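Local coordinates for KLLA0E08119p (Kluyveromyces lactis, PDB 3VA7), which forms the urea carboxylase part of a longer bifunctional enzyme and probably uses ATP, bicarbonate and its biotin to carboxylate urea to urea-1-carboxylate, at residues P381-S386 and D1055-G1060; V387-W392 and N435-Y440. One frame throughout, in Å; residues are numbered along the deposited sequence.

Contact 1 of 2, residues P381-S386 and D1055-G1060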
# COMPACT_ATOMS: atom_id res chain seq x y z
N PRO A 381 -11.63 -9.90 0.98
CA PRO A 381 -10.51 -9.95 1.93
C PRO A 381 -9.46 -8.88 1.64
O PRO A 381 -9.47 -8.32 0.57
CB PRO A 381 -9.91 -11.35 1.70
CG PRO A 381 -10.28 -11.68 0.27
CD PRO A 381 -11.62 -11.03 0.03
N GLY A 382 -8.58 -8.61 2.61
CA GLY A 382 -7.45 -7.68 2.48
C GLY A 382 -7.06 -6.84 3.71
O GLY A 382 -7.73 -6.87 4.71
N GLN A 383 -5.97 -6.07 3.61
CA GLN A 383 -5.54 -5.20 4.70
C GLN A 383 -6.23 -3.86 4.73
O GLN A 383 -6.24 -3.13 3.73
CB GLN A 383 -4.03 -4.97 4.68
CG GLN A 383 -3.61 -4.42 5.98
CD GLN A 383 -2.13 -4.25 6.11
OE1 GLN A 383 -1.59 -4.39 7.21
NE2 GLN A 383 -1.46 -3.90 5.02
N LEU A 384 -6.80 -3.52 5.89
CA LEU A 384 -7.40 -2.23 6.07
C LEU A 384 -6.29 -1.19 6.19
O LEU A 384 -5.30 -1.39 6.88
CB LEU A 384 -8.36 -2.19 7.26
CG LEU A 384 -9.53 -3.16 7.16
CD1 LEU A 384 -10.42 -3.00 8.33
CD2 LEU A 384 -10.32 -3.04 5.84
N THR A 385 -6.50 -0.07 5.54
CA THR A 385 -5.45 0.86 5.23
C THR A 385 -5.71 2.17 5.95
O THR A 385 -4.81 3.01 6.17
CB THR A 385 -5.42 1.00 3.67
OG1 THR A 385 -4.16 0.53 3.18
CG2 THR A 385 -5.83 2.40 3.16
N SER A 386 -6.96 2.34 6.32
CA SER A 386 -7.38 3.50 7.03
C SER A 386 -8.76 3.13 7.58
O SER A 386 -9.61 2.55 6.89
CB SER A 386 -7.38 4.73 6.10
OG SER A 386 -8.44 5.63 6.44
N ASP A 1055 7.25 1.67 7.55
CA ASP A 1055 6.05 1.15 8.18
C ASP A 1055 4.90 1.94 7.54
O ASP A 1055 4.40 2.96 8.07
CB ASP A 1055 6.20 1.35 9.71
CG ASP A 1055 4.94 1.06 10.52
OD1 ASP A 1055 3.89 0.65 9.94
OD2 ASP A 1055 4.99 1.27 11.77
N LYS A 1056 4.48 1.49 6.36
CA LYS A 1056 3.48 2.24 5.55
C LYS A 1056 2.31 2.82 6.36
O LYS A 1056 1.89 3.95 6.19
CB LYS A 1056 2.92 1.33 4.45
CG LYS A 1056 1.96 2.04 3.57
CD LYS A 1056 1.49 1.12 2.51
CE LYS A 1056 0.20 0.45 2.90
NZ LYS A 1056 0.04 -0.76 2.07
N LEU A 1057 1.75 2.01 7.24
CA LEU A 1057 0.60 2.45 8.00
C LEU A 1057 0.99 2.88 9.43
O LEU A 1057 0.10 3.07 10.29
CB LEU A 1057 -0.39 1.30 8.07
CG LEU A 1057 -0.82 0.68 6.73
CD1 LEU A 1057 -1.82 -0.52 6.96
CD2 LEU A 1057 -1.43 1.73 5.91
N VAL A 1058 2.30 2.99 9.70
CA VAL A 1058 2.72 3.45 11.02
C VAL A 1058 2.03 2.64 12.14
O VAL A 1058 1.56 3.22 13.12
CB VAL A 1058 2.43 4.98 11.24
CG1 VAL A 1058 3.22 5.54 12.46
CG2 VAL A 1058 2.82 5.79 10.02
N ILE A 1059 1.95 1.32 11.98
CA ILE A 1059 1.34 0.48 12.97
C ILE A 1059 2.41 -0.30 13.77
O ILE A 1059 2.10 -1.11 14.66
CB ILE A 1059 0.34 -0.54 12.32
CG1 ILE A 1059 0.95 -1.25 11.10
CG2 ILE A 1059 -1.03 0.07 11.91
CD1 ILE A 1059 0.33 -2.63 10.88
N GLY A 1060 3.68 -0.10 13.44
CA GLY A 1060 4.73 -0.95 14.00
C GLY A 1060 4.77 -0.70 15.50
O GLY A 1060 4.10 0.23 15.98
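Leu1057 sets its two methyls against Gln383 and Thr385, in van der Waals contact with polar groups and backbone oxygens. CD1 of Leu1057 lies 3.8 Å from CD of Gln383, the side chains approaching from opposite directions. Gln383 spans the gap because its CG stands anti to the backbone N (chi1 -164°) and its chain stays extended; a long residue with a polar end suits this partly exposed boundary between domains. CD2 of Leu1057 turns to Thr385, 4.0 Å from OG1, the side chains crossing at about a right angle. Both methyls also rest on backbone oxygens: CD1 is 3.6 Å from Leu384 O, and CD2 equally far from Thr385 O. Hydrogen bonds inside 1055-1060 shape the loop that presents Leu1057. A type I turn runs from Asp1055 to Val1058, and Asp1055 OD1 accepts Ile1059 N (2.9 Å) on the syn side, though 18° out of the carboxylate plane. Lys1056 NZ bonds Asn612 O. Among its neighbours, the loop joins strands 1045-1049 and 1075-1081 of the carboxyltransferase, while 381-386 ends strand 378-383 of the biotin carboxylase C-terminal domain, where Leu384 packs on Val405 of strand 404-405.

Contact 2 of 2, residues V387-W392 and N435-Y440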
# COMPACT_ATOMS: atom_id res chain seq x y z
N VAL A 387 -8.98 3.42 8.84
CA VAL A 387 -10.22 3.00 9.48
C VAL A 387 -10.67 4.16 10.36
O VAL A 387 -10.04 4.48 11.33
CB VAL A 387 -10.03 1.69 10.32
CG1 VAL A 387 -11.29 1.34 11.04
CG2 VAL A 387 -9.55 0.48 9.44
N SER A 388 -11.75 4.81 9.97
CA SER A 388 -12.32 5.83 10.84
C SER A 388 -13.82 5.66 11.16
O SER A 388 -14.65 5.40 10.27
CB SER A 388 -12.05 7.22 10.26
OG SER A 388 -12.08 8.16 11.33
N PHE A 389 -14.15 5.82 12.44
CA PHE A 389 -15.58 5.71 12.89
C PHE A 389 -16.07 6.96 13.67
O PHE A 389 -15.30 7.59 14.43
CB PHE A 389 -15.83 4.47 13.76
CG PHE A 389 -15.58 3.14 13.06
CD1 PHE A 389 -16.40 2.72 12.02
CD2 PHE A 389 -14.52 2.27 13.50
CE1 PHE A 389 -16.19 1.46 11.39
CE2 PHE A 389 -14.31 0.99 12.88
CZ PHE A 389 -15.16 0.61 11.83
N PRO A 390 -17.36 7.30 13.50
CA PRO A 390 -17.86 8.37 14.35
C PRO A 390 -17.66 7.95 15.80
O PRO A 390 -18.16 6.89 16.21
CB PRO A 390 -19.36 8.41 14.02
CG PRO A 390 -19.67 7.06 13.43
CD PRO A 390 -18.42 6.72 12.65
N SER A 391 -16.95 8.76 16.57
CA SER A 391 -16.69 8.42 17.97
C SER A 391 -17.90 8.60 18.88
O SER A 391 -17.83 8.19 20.05
CB SER A 391 -15.61 9.33 18.51
OG SER A 391 -16.12 10.67 18.49
N TRP A 392 -18.96 9.24 18.36
CA TRP A 392 -20.16 9.61 19.18
C TRP A 392 -21.23 8.54 19.08
O TRP A 392 -22.13 8.49 19.92
CB TRP A 392 -20.80 10.98 18.78
CG TRP A 392 -20.98 11.12 17.29
CD1 TRP A 392 -20.09 11.68 16.42
CD2 TRP A 392 -22.05 10.59 16.47
NE1 TRP A 392 -20.54 11.57 15.14
CE2 TRP A 392 -21.75 10.92 15.13
CE3 TRP A 392 -23.23 9.88 16.75
CZ2 TRP A 392 -22.58 10.60 14.07
CZ3 TRP A 392 -24.07 9.56 15.68
CH2 TRP A 392 -23.74 9.91 14.36
N ASN A 435 -22.03 8.23 7.02
CA ASN A 435 -21.31 9.24 6.25
C ASN A 435 -19.91 9.46 6.82
O ASN A 435 -18.99 9.87 6.13
CB ASN A 435 -22.07 10.58 6.30
CG ASN A 435 -23.15 10.73 5.17
OD1 ASN A 435 -23.65 9.75 4.58
ND2 ASN A 435 -23.50 11.98 4.89
N GLU A 436 -19.78 9.16 8.09
CA GLU A 436 -18.65 9.56 8.86
C GLU A 436 -17.77 8.32 9.04
O GLU A 436 -16.71 8.37 9.69
CB GLU A 436 -19.18 10.10 10.19
CG GLU A 436 -18.56 11.36 10.70
CD GLU A 436 -19.51 12.16 11.57
OE1 GLU A 436 -19.42 12.11 12.79
OE2 GLU A 436 -20.34 12.87 11.01
N THR A 437 -18.21 7.22 8.44
CA THR A 437 -17.52 5.94 8.51
C THR A 437 -16.63 5.80 7.29
O THR A 437 -17.12 5.62 6.14
CB THR A 437 -18.53 4.76 8.57
OG1 THR A 437 -19.12 4.68 9.88
CG2 THR A 437 -17.84 3.40 8.25
N ALA A 438 -15.33 5.87 7.53
CA ALA A 438 -14.36 5.69 6.47
C ALA A 438 -13.46 4.46 6.72
O ALA A 438 -12.57 4.48 7.59
CB ALA A 438 -13.53 6.94 6.30
N VAL A 439 -13.72 3.40 5.95
CA VAL A 439 -12.96 2.16 6.00
C VAL A 439 -12.44 1.74 4.60
O VAL A 439 -13.22 1.53 3.66
CB VAL A 439 -13.80 1.05 6.61
CG1 VAL A 439 -13.12 -0.32 6.41
CG2 VAL A 439 -14.09 1.36 8.09
N TYR A 440 -11.12 1.61 4.46
CA TYR A 440 -10.51 1.43 3.14
C TYR A 440 -9.45 0.32 3.17
O TYR A 440 -8.79 0.14 4.19
CB TYR A 440 -9.87 2.74 2.66
CG TYR A 440 -10.72 4.01 2.67
CD1 TYR A 440 -11.72 4.24 1.70
CD2 TYR A 440 -10.46 5.03 3.59
CE1 TYR A 440 -12.49 5.44 1.69
CE2 TYR A 440 -11.19 6.23 3.59
CZ TYR A 440 -12.20 6.43 2.65
OH TYR A 440 -12.91 7.62 2.69
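Trp392 meets Glu436 at the edge of its indole, where NE1 donates to OE1 over 2.7 Å in a nearly straight bond (165°). The oxygen lies close to the ring plane and is met on its syn side but out of the carboxylate plane, with ring and carboxylate planes 69° apart. Pro390 lies against one face of the indole, its CB 3.5 Å above the plane and offset toward the rim. The Phe389 ring has Thr437 OG1 at its edge, 4.0 Å from CD1, and Val439 CG2 set obliquely, 3.9 Å from CE1. Although the CB of Phe389 points away from 435-440, CG anti to the carbonyl carbon (chi1 -62°) brings the ring back to these two residues. Next to these residues in the chain, 386-388 and 438-440 form a short two-stranded antiparallel sheet in the biotin carboxylase C-terminal domain. Ser388 and Ala438 are its hydrogen-bonded pair, exchanging both N-H...O bonds. Val387 and Val439 form the non-hydrogen-bonded pair; their side chains lie side by side, CG1 of the first 4.1 Å from CG2 of the second, beta-branched residues suited to a strand. Without the Glu436 carboxylate, as with an alanine here, the indole N-H of Trp392 would probably lose its acceptor and Gln432 the OE2 it bonds. Thr437 OG1, beyond touching Pro390 CD at 3.5 Å, is hydrogen-bonded to Ala433 O in helix 423-435, tying the start of 438-440 to that helix.

In the fold
Contact 2 is nested within the chain loop closed by contact 1, and their centres are 16 Å apart. They meet at Tyr440: its O lies 2.7 Å from Thr385 N, and its N 3.0 Å from Ser386 O, both probable hydrogen bonds. Thr385 and Ser386 thus both face Tyr440 in a classic beta bulge, beside which Leu384 CD2 packs 3.9 Å from Val439 CG1. Contact 2 stays within the biotin carboxylase C-terminal domain, whereas contact 1 passes from it to the carboxyltransferase. There, 1055-1060 follows shortly after Gly1042, Gly1043 and Tyr1044 of the urea pocket, with strand 1045-1049 between; neither contact contributes residues to the urea or biotin pocket.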